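Local coordinates for protein galactose mutarotase related enzyme (Lactobacillus casei, PDB 3Q1N) that probably binds carbohydrate and may act as an isomerase that interconverts sugar anomers, as other members of the aldose 1-epimerase family do, at residues I48-I53 with M136-G141; F105-T110 with D132-P137; H125-N130 with G282-L287. One frame throughout, in Å; residues are numbered along the deposited sequence.

Contact 1: I48-I53 with M136-G141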
# COMPACT_ATOMS: atom_id res chain seq x y z
N ILE A 48 1.33 -5.01 -4.34
CA ILE A 48 2.58 -4.36 -4.01
C ILE A 48 2.88 -3.32 -5.07
O ILE A 48 2.69 -3.58 -6.28
CB ILE A 48 3.74 -5.39 -3.90
CG1 ILE A 48 3.49 -6.32 -2.72
CG2 ILE A 48 5.11 -4.64 -3.74
CD1 ILE A 48 4.48 -7.52 -2.60
N LEU A 49 3.34 -2.15 -4.63
CA LEU A 49 3.62 -0.98 -5.49
C LEU A 49 5.13 -0.74 -5.47
O LEU A 49 5.68 -0.30 -4.48
CB LEU A 49 2.87 0.24 -4.97
CG LEU A 49 1.39 0.09 -4.61
CD1 LEU A 49 0.88 1.42 -4.03
CD2 LEU A 49 0.56 -0.35 -5.80
N PHE A 50 5.81 -1.08 -6.57
CA PHE A 50 7.26 -0.87 -6.66
C PHE A 50 7.64 -0.85 -8.13
O PHE A 50 7.11 -1.63 -8.87
CB PHE A 50 8.03 -2.02 -5.98
CG PHE A 50 9.54 -1.98 -6.19
CD1 PHE A 50 10.35 -1.28 -5.30
CD2 PHE A 50 10.14 -2.66 -7.26
CE1 PHE A 50 11.72 -1.24 -5.44
CE2 PHE A 50 11.55 -2.64 -7.41
CZ PHE A 50 12.33 -1.92 -6.50
N PRO A 51 8.56 0.03 -8.53
CA PRO A 51 9.31 1.06 -7.81
C PRO A 51 8.65 2.44 -7.80
O PRO A 51 9.30 3.43 -7.47
CB PRO A 51 10.65 1.08 -8.55
CG PRO A 51 10.28 0.81 -9.95
CD PRO A 51 9.09 -0.15 -9.90
N SER A 52 7.39 2.52 -8.21
CA SER A 52 6.61 3.76 -8.18
C SER A 52 5.26 3.48 -7.49
O SER A 52 4.73 2.38 -7.61
CB SER A 52 6.39 4.21 -9.61
OG SER A 52 5.85 5.50 -9.70
N ILE A 53 4.74 4.48 -6.81
CA ILE A 53 3.40 4.48 -6.24
C ILE A 53 2.55 5.41 -7.07
O ILE A 53 2.94 6.53 -7.37
CB ILE A 53 3.48 4.94 -4.77
CG1 ILE A 53 4.17 3.87 -3.91
CG2 ILE A 53 2.06 5.27 -4.21
CD1 ILE A 53 4.59 4.45 -2.49
N MSE A 136 20.23 3.67 -7.09
CA MSE A 136 18.85 3.27 -7.44
C MSE A 136 17.82 4.00 -6.59
O MSE A 136 17.73 3.79 -5.38
CB MSE A 136 18.70 1.77 -7.27
CG MSE A 136 17.31 1.24 -7.68
SE MSE A 136 17.04 -0.65 -7.47
CE MSE A 136 16.42 -0.60 -5.66
N PRO A 137 16.99 4.82 -7.23
CA PRO A 137 15.91 5.51 -6.52
C PRO A 137 14.63 4.68 -6.66
O PRO A 137 14.36 4.13 -7.70
CB PRO A 137 15.83 6.84 -7.25
CG PRO A 137 16.22 6.45 -8.72
CD PRO A 137 17.09 5.23 -8.65
N PHE A 138 13.85 4.61 -5.57
CA PHE A 138 12.60 3.84 -5.64
C PHE A 138 11.60 4.32 -4.61
O PHE A 138 11.94 5.04 -3.66
CB PHE A 138 12.88 2.34 -5.37
CG PHE A 138 13.16 2.04 -3.93
CD1 PHE A 138 14.44 2.23 -3.40
CD2 PHE A 138 12.15 1.68 -3.09
CE1 PHE A 138 14.66 2.09 -2.06
CE2 PHE A 138 12.36 1.50 -1.73
CZ PHE A 138 13.66 1.70 -1.20
N ALA A 139 10.35 3.94 -4.86
CA ALA A 139 9.28 3.98 -3.87
C ALA A 139 8.73 2.58 -3.66
O ALA A 139 8.78 1.74 -4.56
CB ALA A 139 8.13 4.96 -4.30
N LEU A 140 8.18 2.33 -2.48
CA LEU A 140 7.57 1.02 -2.18
C LEU A 140 6.30 1.26 -1.39
O LEU A 140 6.31 1.98 -0.39
CB LEU A 140 8.52 0.13 -1.37
CG LEU A 140 7.99 -1.30 -1.07
CD1 LEU A 140 7.06 -1.37 0.11
CD2 LEU A 140 7.31 -1.87 -2.27
N GLY A 141 5.20 0.68 -1.84
CA GLY A 141 3.94 0.75 -1.08
C GLY A 141 3.19 -0.58 -1.11
O GLY A 141 3.52 -1.49 -1.89

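Contact 2: F105-T110 with D132-P137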
# COMPACT_ATOMS: atom_id res chain seq x y z
N PHE A 105 13.23 0.73 -16.08
CA PHE A 105 13.89 0.97 -14.82
C PHE A 105 15.23 0.21 -14.91
O PHE A 105 15.29 -1.01 -14.73
CB PHE A 105 12.99 0.44 -13.71
CG PHE A 105 13.45 0.70 -12.30
CD1 PHE A 105 13.51 2.01 -11.76
CD2 PHE A 105 13.87 -0.37 -11.48
CE1 PHE A 105 13.88 2.23 -10.39
CE2 PHE A 105 14.24 -0.14 -10.14
CZ PHE A 105 14.27 1.12 -9.61
N PRO A 106 16.30 0.92 -15.28
CA PRO A 106 17.53 0.23 -15.72
C PRO A 106 18.43 -0.20 -14.56
O PRO A 106 19.62 0.17 -14.47
CB PRO A 106 18.19 1.29 -16.62
CG PRO A 106 17.77 2.59 -16.01
CD PRO A 106 16.36 2.38 -15.52
N PHE A 107 17.83 -0.95 -13.64
CA PHE A 107 18.49 -1.37 -12.42
C PHE A 107 18.25 -2.84 -12.18
O PHE A 107 17.12 -3.35 -12.27
CB PHE A 107 17.97 -0.58 -11.18
CG PHE A 107 18.17 0.89 -11.28
CD1 PHE A 107 19.38 1.46 -10.96
CD2 PHE A 107 17.14 1.74 -11.72
CE1 PHE A 107 19.59 2.81 -11.10
CE2 PHE A 107 17.36 3.08 -11.84
CZ PHE A 107 18.60 3.62 -11.52
N GLU A 108 19.33 -3.53 -11.82
CA GLU A 108 19.22 -4.80 -11.14
C GLU A 108 18.79 -4.61 -9.69
O GLU A 108 19.29 -3.73 -8.97
CB GLU A 108 20.53 -5.61 -11.25
CG GLU A 108 20.95 -5.82 -12.69
CD GLU A 108 21.98 -6.89 -12.86
OE1 GLU A 108 22.64 -7.28 -11.89
OE2 GLU A 108 22.16 -7.34 -14.04
N TYR A 109 17.79 -5.39 -9.29
CA TYR A 109 17.24 -5.29 -7.94
C TYR A 109 16.80 -6.61 -7.40
O TYR A 109 16.53 -7.56 -8.17
CB TYR A 109 16.06 -4.27 -7.90
CG TYR A 109 14.78 -4.76 -8.60
CD1 TYR A 109 13.86 -5.61 -7.94
CD2 TYR A 109 14.51 -4.41 -9.94
CE1 TYR A 109 12.73 -6.03 -8.58
CE2 TYR A 109 13.38 -4.86 -10.58
CZ TYR A 109 12.49 -5.66 -9.92
OH TYR A 109 11.34 -6.13 -10.56
N THR A 110 16.66 -6.63 -6.08
CA THR A 110 15.93 -7.72 -5.42
C THR A 110 14.84 -7.09 -4.57
O THR A 110 15.08 -6.12 -3.87
CB THR A 110 16.81 -8.59 -4.55
OG1 THR A 110 17.88 -9.15 -5.31
CG2 THR A 110 15.99 -9.76 -3.94
N ASP A 132 22.54 -3.13 -8.49
CA ASP A 132 23.18 -2.45 -9.61
C ASP A 132 24.44 -1.71 -9.10
O ASP A 132 24.65 -1.51 -7.91
CB ASP A 132 22.21 -1.39 -10.16
CG ASP A 132 22.31 -1.24 -11.64
OD1 ASP A 132 21.75 -2.07 -12.40
OD2 ASP A 132 23.02 -0.32 -12.07
N SER A 133 25.27 -1.30 -10.05
CA SER A 133 26.38 -0.38 -9.79
C SER A 133 25.92 1.07 -9.71
O SER A 133 26.59 1.90 -9.13
CB SER A 133 27.46 -0.51 -10.89
OG SER A 133 26.95 -0.11 -12.14
N LYS A 134 24.79 1.37 -10.33
CA LYS A 134 24.25 2.72 -10.32
C LYS A 134 23.45 2.93 -9.04
O LYS A 134 22.92 1.97 -8.49
CB LYS A 134 23.31 2.96 -11.51
CG LYS A 134 24.03 2.86 -12.85
CD LYS A 134 23.08 3.30 -13.97
CE LYS A 134 21.89 2.39 -14.21
NZ LYS A 134 22.27 0.96 -14.52
N SER A 135 23.33 4.19 -8.63
CA SER A 135 22.46 4.57 -7.51
C SER A 135 21.01 4.38 -7.91
O SER A 135 20.62 4.87 -8.95
CB SER A 135 22.71 6.02 -7.15
OG SER A 135 24.10 6.21 -6.79
N MSE A 136 20.23 3.67 -7.09
CA MSE A 136 18.85 3.27 -7.44
C MSE A 136 17.82 4.00 -6.59
O MSE A 136 17.73 3.79 -5.38
CB MSE A 136 18.70 1.77 -7.27
CG MSE A 136 17.31 1.24 -7.68
SE MSE A 136 17.04 -0.65 -7.47
CE MSE A 136 16.42 -0.60 -5.66
N PRO A 137 16.99 4.82 -7.23
CA PRO A 137 15.91 5.51 -6.52
C PRO A 137 14.63 4.68 -6.66
O PRO A 137 14.36 4.13 -7.70
CB PRO A 137 15.83 6.84 -7.25
CG PRO A 137 16.22 6.45 -8.72
CD PRO A 137 17.09 5.23 -8.65

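Contact 3: H125-N130 with G282-L287. With EDO (1,2-ethanediol), chain T.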
# COMPACT_ATOMS: atom_id res chain seq x y z
N HIS A 125 7.46 -8.30 6.08
CA HIS A 125 8.77 -7.65 6.08
C HIS A 125 9.22 -7.52 4.63
O HIS A 125 9.16 -8.50 3.87
CB HIS A 125 9.79 -8.48 6.91
CG HIS A 125 9.61 -8.37 8.40
ND1 HIS A 125 8.62 -9.05 9.10
CD2 HIS A 125 10.31 -7.68 9.34
CE1 HIS A 125 8.70 -8.74 10.38
NE2 HIS A 125 9.74 -7.94 10.56
N TYR A 126 9.63 -6.32 4.24
CA TYR A 126 10.12 -6.04 2.88
C TYR A 126 11.60 -5.75 2.91
O TYR A 126 12.05 -5.08 3.85
CB TYR A 126 9.45 -4.82 2.30
CG TYR A 126 7.96 -4.89 2.25
CD1 TYR A 126 7.20 -4.48 3.36
CD2 TYR A 126 7.30 -5.41 1.15
CE1 TYR A 126 5.82 -4.55 3.35
CE2 TYR A 126 5.89 -5.47 1.12
CZ TYR A 126 5.18 -5.06 2.23
OH TYR A 126 3.81 -5.13 2.20
N THR A 127 12.35 -6.23 1.91
CA THR A 127 13.74 -5.82 1.72
C THR A 127 13.92 -5.49 0.26
O THR A 127 13.66 -6.35 -0.61
CB THR A 127 14.76 -6.93 2.08
OG1 THR A 127 14.55 -7.37 3.45
CG2 THR A 127 16.17 -6.42 1.92
N VAL A 128 14.36 -4.28 0.01
CA VAL A 128 14.65 -3.77 -1.32
C VAL A 128 16.16 -3.67 -1.37
O VAL A 128 16.76 -2.94 -0.60
CB VAL A 128 14.07 -2.37 -1.52
CG1 VAL A 128 14.54 -1.81 -2.86
CG2 VAL A 128 12.53 -2.43 -1.51
N THR A 129 16.76 -4.38 -2.31
CA THR A 129 18.22 -4.35 -2.47
C THR A 129 18.54 -3.82 -3.87
O THR A 129 17.98 -4.29 -4.86
CB THR A 129 18.86 -5.73 -2.30
OG1 THR A 129 18.48 -6.27 -1.02
CG2 THR A 129 20.41 -5.59 -2.30
N ASN A 130 19.47 -2.88 -3.89
CA ASN A 130 20.06 -2.34 -5.12
C ASN A 130 21.18 -3.27 -5.55
O ASN A 130 22.28 -3.21 -5.00
CB ASN A 130 20.58 -0.90 -4.91
CG ASN A 130 21.18 -0.33 -6.17
OD1 ASN A 130 21.04 -0.98 -7.23
ND2 ASN A 130 21.85 0.85 -6.09
N GLY A 282 24.63 -1.78 -4.03
CA GLY A 282 24.63 -2.88 -3.09
C GLY A 282 23.92 -2.66 -1.77
O GLY A 282 23.86 -3.58 -0.95
N ALA A 283 23.39 -1.45 -1.54
CA ALA A 283 22.70 -1.18 -0.28
C ALA A 283 21.28 -1.73 -0.31
O ALA A 283 20.72 -2.03 -1.34
CB ALA A 283 22.68 0.33 0.04
N ASN A 284 20.71 -1.89 0.88
CA ASN A 284 19.33 -2.34 1.01
C ASN A 284 18.55 -1.44 1.96
O ASN A 284 19.12 -0.77 2.85
CB ASN A 284 19.24 -3.81 1.42
CG ASN A 284 19.60 -4.03 2.88
OD1 ASN A 284 18.76 -3.84 3.78
ND2 ASN A 284 20.90 -4.38 3.15
N LYS A 285 17.24 -1.44 1.78
CA LYS A 285 16.31 -0.82 2.74
C LYS A 285 15.38 -1.90 3.22
O LYS A 285 14.79 -2.59 2.39
CB LYS A 285 15.46 0.25 2.06
CG LYS A 285 14.52 1.01 3.00
CD LYS A 285 15.30 1.85 3.98
CE LYS A 285 14.44 2.37 5.12
NZ LYS A 285 15.30 3.39 5.83
N GLN A 286 15.16 -1.94 4.53
CA GLN A 286 14.20 -2.88 5.09
C GLN A 286 13.04 -2.11 5.74
O GLN A 286 13.28 -1.10 6.45
CB GLN A 286 14.88 -3.80 6.11
CG GLN A 286 15.87 -4.73 5.42
CD GLN A 286 16.62 -5.64 6.35
OE1 GLN A 286 16.04 -6.26 7.26
NE2 GLN A 286 17.92 -5.76 6.11
N LEU A 287 11.82 -2.59 5.53
CA LEU A 287 10.60 -2.01 6.07
C LEU A 287 9.75 -3.14 6.63
O LEU A 287 9.70 -4.21 6.02
CB LEU A 287 9.82 -1.30 4.97
CG LEU A 287 10.52 -0.15 4.23
CD1 LEU A 287 9.73 0.28 3.01
CD2 LEU A 287 10.70 1.04 5.19
C1 EDO T . 11.86 -10.93 2.83
O1 EDO T . 12.80 -11.76 3.45
C2 EDO T . 12.21 -9.47 3.11
O2 EDO T . 12.38 -9.12 4.45

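Contact 1: I48-I53 with M136-G141
Leu-49 and Gly-141 form an antiparallel hydrogen-bonded pair, each N-H reaching the other's carbonyl. Leu-49 N lies 2.8 Å from Gly-141 O, approaching from above the carbonyl plane, whereas Gly-141 N meets Leu-49 O in that oxygen's plane, on a lone pair. Further on the chains part from strict pairing, and a third backbone bond runs from Ala-139 N to Pro-51 O over 2.9 Å. The oxygen of Ala-139 receives a weaker contact from Pro-51 CA, a C-H...O approach.

In this way the short strand 48-49 and the turn behind it are fastened along strand 136-147, which is interrupted at Ala-139. They belong to a sheet packed against the larger nine-stranded one in the galactose mutarotase-like beta-sandwich, and every residue that touches here is buried.

Side chains pack beside the backbone bonds. Leu-49 CB lies 3.6 Å from Gly-141 O, and Ile-53 CD1 touches Ala-139 CB at 4.0 Å. A CB on Gly-141 would point to the side where Leu-49 and Ile-53 lie and be tight against the CD1 atoms of both.

The aromatic part of the contact centres on Phe-50. The peptide bond before Pro-51 is cis, and Pro-51 CB sits over the centre of the preceding ring. Phe-138 has CG between its backbone N and carbonyl carbon (chi1 74°), the crowded position, which sets CG 3.9 Å from Phe-50 CE1. Phe-138 CB meets the same CE1 at 3.8 Å. The two rings are neither stacked nor perpendicular, their planes being 44° apart, while CE of selenomethionine Met-136 lies at the edge of the Phe-50 ring, 4.4 Å from CZ.

Contact 2: F105-T110 with D132-P137
Asp-132 OD2 is gripped twice by Lys-134, while the other oxygen of the same carboxylate crosses to Glu-108. The backbone N of Lys-134 uses the anti lone pair of OD2 and closes an Asx turn; its NZ makes a salt bridge on the syn side at 2.9 Å. Asp-132 OD1 accepts the N-H of Glu-108 at 2.9 Å in a nearly straight bond (167°), so both carboxylate oxygens are engaged. These loops lead into strands 109-118 and 136-147 of the two sheets of the mutarotase-like beta-sandwich and are tied together at its end. Lys-134 folds back at chi4 (-57°), which places NZ 2.8 Å from Pro-106 O, almost along the C=O axis. Pro-106 is itself the centre of an inverse gamma turn. Lys-134 NZ probably helps offset repulsion between Asp-132 OD1 and Glu-108 OE1, 5.3 Å apart.

Beneath this polar layer, selenomethionine Met-136 has CG anti to its backbone N (chi1 -177°), which lays that carbon over one face of the Phe-107 ring in a CH-pi contact, 4.0 Å from the centroid. Pro-137 CD meets Phe-107 CZ at 3.6 Å. Phe-107 CD2, in turn, stands over the centre of the Phe-105 ring. Met-136 SE makes oblique Met-aromatic contacts with Phe-105 and Phe-107 and touches Tyr-109 CB at 3.8 Å. Buried Pro-137 O, without a hydrogen-bonding partner in the model, lies at the edge of the Phe-105 ring, in its plane, 3.3 Å from CE1.

Contact 3: H125-N130 with G282-L287
Strands 125-130 and 284-287 run antiparallel side by side, their axes 4.6 Å apart at closest approach and their N-to-C directions 170° apart. They join strands 121-130 and 284-293 in the middle of the nine-stranded sheet of the mutarotase-like beta-sandwich, bringing the C-terminal strand of the chain against one from its first half. Tyr-126 with Leu-287 and Val-128 with Lys-285 are hydrogen-bonded pairs, each exchanging two N-H...O bonds; Thr-127 with Gln-286 and Thr-129 with Asn-284 are the non-hydrogen-bonded pairs between and beyond them. Asn-130 N continues the series to Ala-283 O at 3.0 Å. Gly-282 closes it with a weak bond from its N to Asn-130 O, and it adopts a positive phi of 76°, a conformation that glycine accepts readily.

The face bearing Tyr-126 and Val-128 turns inward, toward strand 136-147 of the other sheet and nearby loops. Val-128 packs on Met-136 and on Leu-111 of the adjacent strand, and Tyr-126 on Phe-142 and Phe-236. Leu-287 O lies at the edge of the Tyr-126 ring, 3.7 Å from CD1.

On the other face the side chains are polar, and hydroxyl oxygens lie against CH2 carbons. Thr-127 and Gln-286 lie side by side and point the same way, with Thr-127 OG1 3.5 Å from Gln-286 CG. Thr-129 OG1 likewise touches Asn-284 CB at 3.5 Å. Asn-284 places CG between its backbone N and carbonyl carbon (chi1 74°), while Gln-286 extends beyond CG, and the two amides are linked by Gln-286 NE2 donating to Asn-284 OD1 at 3.1 Å. An ethanediol, probably from the crystallisation liquor, binds beside this row: its O2 shares a hydrogen bond with Thr-127 OG1 at 3.0 Å and reaches His-125 O more weakly.

In the fold
The three contacts lie on one side of the chain's centre, with their own centres about 11 to 12 Å apart. Along the sequence, 48-53 comes first, then 105-110, 125-130, 132-137 and 136-141, and 282-287 last, so the segments of contact 3 alternate with those of contacts 1 and 2. Contacts 1 and 2 share Met-136 and Pro-137 on strand 136-147. Contacts 2 and 3 meet through neighbouring strands 109-118 and 121-130, probably hydrogen-bonded from Thr-129 N to Thr-110 O. Contact 1 builds one sheet of the sandwich, contact 3 the other, and contact 2 ties loops at one end, while Val-128 packs between the sheets against Phe-50 and Phe-138.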